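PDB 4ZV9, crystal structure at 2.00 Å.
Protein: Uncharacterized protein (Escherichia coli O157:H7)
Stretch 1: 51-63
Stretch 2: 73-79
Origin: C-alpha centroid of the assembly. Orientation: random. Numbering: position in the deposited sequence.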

# COMPACT_ATOMS: atom_id res chain seq x y z
N ASN A 51 -10.93 2.08 0.38
CA ASN A 51 -12.14 1.68 -0.34
C ASN A 51 -12.84 2.78 -1.13
O ASN A 51 -14.03 2.67 -1.45
CB ASN A 51 -13.15 1.05 0.63
CG ASN A 51 -13.60 2.01 1.71
OD1 ASN A 51 -13.03 3.06 1.92
ND2 ASN A 51 -14.63 1.62 2.44
N ARG A 52 -12.13 3.85 -1.46
CA ARG A 52 -12.74 4.96 -2.17
C ARG A 52 -11.85 5.60 -3.23
O ARG A 52 -11.96 6.79 -3.49
CB ARG A 52 -13.23 5.99 -1.15
CG ARG A 52 -12.20 6.40 -0.11
CD ARG A 52 -12.90 6.52 1.21
NE ARG A 52 -12.16 7.20 2.27
CZ ARG A 52 -11.64 6.62 3.33
NH1 ARG A 52 -11.72 5.30 3.49
NH2 ARG A 52 -11.03 7.37 4.25
N GLY A 53 -10.98 4.79 -3.84
CA GLY A 53 -10.12 5.23 -4.93
C GLY A 53 -8.93 6.08 -4.52
O GLY A 53 -8.60 6.22 -3.34
N LEU A 54 -8.30 6.67 -5.53
CA LEU A 54 -7.07 7.41 -5.37
C LEU A 54 -7.37 8.85 -4.98
O LEU A 54 -7.52 9.71 -5.86
CB LEU A 54 -6.28 7.35 -6.68
CG LEU A 54 -4.90 8.04 -6.65
CD1 LEU A 54 -4.02 7.44 -5.58
CD2 LEU A 54 -4.25 7.92 -8.02
N ASN A 55 -7.52 9.09 -3.69
CA ASN A 55 -7.90 10.41 -3.19
C ASN A 55 -6.65 11.20 -2.77
O ASN A 55 -5.55 10.66 -2.80
CB ASN A 55 -8.99 10.29 -2.10
CG ASN A 55 -8.49 9.68 -0.79
OD1 ASN A 55 -7.33 9.36 -0.61
ND2 ASN A 55 -9.43 9.49 0.14
N PRO A 56 -6.81 12.47 -2.40
CA PRO A 56 -5.60 13.25 -2.06
C PRO A 56 -4.72 12.71 -0.92
O PRO A 56 -3.51 12.96 -0.92
CB PRO A 56 -6.16 14.63 -1.74
CG PRO A 56 -7.39 14.72 -2.59
CD PRO A 56 -8.00 13.33 -2.52
N TYR A 57 -5.31 12.02 0.05
CA TYR A 57 -4.54 11.43 1.15
C TYR A 57 -3.56 10.40 0.63
O TYR A 57 -2.38 10.45 0.95
CB TYR A 57 -5.48 10.80 2.18
CG TYR A 57 -4.86 9.71 3.04
CD1 TYR A 57 -3.83 9.99 3.95
CD2 TYR A 57 -5.35 8.40 2.99
CE1 TYR A 57 -3.30 8.99 4.77
CE2 TYR A 57 -4.83 7.41 3.79
CZ TYR A 57 -3.80 7.70 4.68
OH TYR A 57 -3.29 6.68 5.48
N ILE A 58 -4.03 9.50 -0.22
CA ILE A 58 -3.14 8.47 -0.78
C ILE A 58 -2.07 9.08 -1.69
O ILE A 58 -0.92 8.63 -1.70
CB ILE A 58 -3.94 7.40 -1.54
CG1 ILE A 58 -4.88 6.68 -0.58
CG2 ILE A 58 -2.99 6.41 -2.22
CD1 ILE A 58 -4.17 5.89 0.53
N GLU A 59 -2.43 10.10 -2.46
CA GLU A 59 -1.44 10.78 -3.29
C GLU A 59 -0.35 11.40 -2.40
O GLU A 59 0.85 11.35 -2.72
CB GLU A 59 -2.10 11.83 -4.20
CG GLU A 59 -2.94 11.19 -5.29
CD GLU A 59 -3.54 12.21 -6.27
OE1 GLU A 59 -3.74 13.36 -5.86
OE2 GLU A 59 -3.82 11.84 -7.42
N ASP A 60 -0.76 11.98 -1.28
CA ASP A 60 0.22 12.53 -0.33
C ASP A 60 1.13 11.40 0.20
O ASP A 60 2.33 11.58 0.31
CB ASP A 60 -0.47 13.23 0.82
CG ASP A 60 0.49 14.07 1.63
OD1 ASP A 60 1.12 14.99 1.05
OD2 ASP A 60 0.58 13.87 2.84
N VAL A 61 0.55 10.25 0.53
CA VAL A 61 1.35 9.14 1.03
C VAL A 61 2.41 8.74 0.00
O VAL A 61 3.55 8.46 0.36
CB VAL A 61 0.48 7.94 1.46
CG1 VAL A 61 1.34 6.73 1.78
CG2 VAL A 61 -0.36 8.33 2.66
N ALA A 62 2.02 8.72 -1.27
CA ALA A 62 2.96 8.40 -2.34
C ALA A 62 4.12 9.39 -2.33
O ALA A 62 5.29 8.99 -2.47
CB ALA A 62 2.27 8.37 -3.68
N ARG A 63 3.83 10.67 -2.13
CA ARG A 63 4.87 11.67 -2.04
C ARG A 63 5.76 11.46 -0.80
O ARG A 63 6.97 11.64 -0.87
CB ARG A 63 4.30 13.08 -2.06
CG ARG A 63 3.64 13.45 -3.39
CD ARG A 63 3.32 14.94 -3.46
NE ARG A 63 2.32 15.37 -2.49
CZ ARG A 63 1.00 15.36 -2.68
NH1 ARG A 63 0.47 14.89 -3.81
NH2 ARG A 63 0.20 15.80 -1.72
N LEU A 73 4.40 4.18 -6.71
CA LEU A 73 3.33 4.13 -7.69
C LEU A 73 2.03 3.80 -6.98
O LEU A 73 1.93 2.77 -6.30
CB LEU A 73 3.61 3.09 -8.75
CG LEU A 73 2.48 2.86 -9.76
CD1 LEU A 73 2.09 4.13 -10.52
CD2 LEU A 73 2.88 1.79 -10.75
N ALA A 74 1.06 4.70 -7.09
CA ALA A 74 -0.27 4.54 -6.49
C ALA A 74 -1.30 4.45 -7.60
O ALA A 74 -1.68 5.47 -8.18
CB ALA A 74 -0.58 5.72 -5.58
N PRO A 75 -1.74 3.22 -7.95
CA PRO A 75 -2.72 3.10 -9.02
C PRO A 75 -4.09 3.68 -8.66
O PRO A 75 -4.44 3.77 -7.48
CB PRO A 75 -2.82 1.58 -9.22
CG PRO A 75 -1.55 1.03 -8.71
CD PRO A 75 -1.22 1.91 -7.53
N ASP A 76 -4.87 4.01 -9.68
CA ASP A 76 -6.24 4.46 -9.50
C ASP A 76 -7.24 3.33 -9.79
O ASP A 76 -7.52 2.99 -10.96
CB ASP A 76 -6.56 5.66 -10.38
CG ASP A 76 -7.90 6.30 -10.04
OD1 ASP A 76 -8.61 5.80 -9.13
OD2 ASP A 76 -8.22 7.29 -10.70
N GLY A 77 -7.79 2.77 -8.73
CA GLY A 77 -8.74 1.66 -8.84
C GLY A 77 -10.09 2.05 -9.41
O GLY A 77 -10.90 1.18 -9.73
N LEU A 78 -10.34 3.35 -9.52
CA LEU A 78 -11.57 3.84 -10.12
C LEU A 78 -11.38 4.27 -11.56
O LEU A 78 -12.28 4.88 -12.14
CB LEU A 78 -12.14 4.99 -9.31
CG LEU A 78 -12.54 4.64 -7.87
CD1 LEU A 78 -13.17 5.85 -7.19
CD2 LEU A 78 -13.50 3.45 -7.84
N ASN A 79 -10.24 3.93 -12.16
CA ASN A 79 -9.96 4.40 -13.51
C ASN A 79 -10.97 3.93 -14.55
O ASN A 79 -11.21 4.63 -15.53
CB ASN A 79 -8.55 4.03 -13.94
CG ASN A 79 -8.12 4.78 -15.19
OD1 ASN A 79 -8.30 6.00 -15.31
ND2 ASN A 79 -7.52 4.07 -16.11

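No hydrogen bond joins these two stretches, even though Leu54 and Asp76 bring their CA atoms within 5.1 Å of each other; the contact rests on packing alone. The carboxylate of Asp76 illustrates the point. Its OD1 lies 3.7 Å from Leu54 N, too far for a hydrogen bond, and instead accepts from Leu78 N within its own stretch at 3.0 Å. Aspartate suits this place because its short side chain can fold back onto the backbone two residues ahead, bracing the type I turn from Asp76 to Asn79, which Asn79 N closes onto Asp76 O at 3.1 Å.

That turn presents Leu78 to Gly53. Leu78 CD1 packs 3.8 Å from Gly53 CA, and a CB built on Gly53 would fall just 2.5 Å from the same methyl, a clash. The positive phi of 76° independently favours glycine here.

Beside this lies the apolar center of the contact. Leu54, with chi1 t and chi2 p, places CD1 3.8 Å from Ala74 CB, while its CD2 comes within 3.6 Å of Ala74 O. Ala74 also faces the helix, its CB lying 4.2 Å from Ile58 CG2 and 4.3 Å from Ala62 CB. A single methyl thus meets three apolar side chains, and the two alanines let helix and strand approach to 6.5 Å between the CA atoms of Ala62 and Ala74. Ile58 points its CA-to-CB bond toward the strand, but the end of its side chain leads away, so CG2 makes its closest approach.

The helix is secured at its start by Asn55, a residue well suited to the N-cap because its short polar side chain can reach a free backbone amide: OD1 accepts a weak bond from Ile58 N at 3.3 Å.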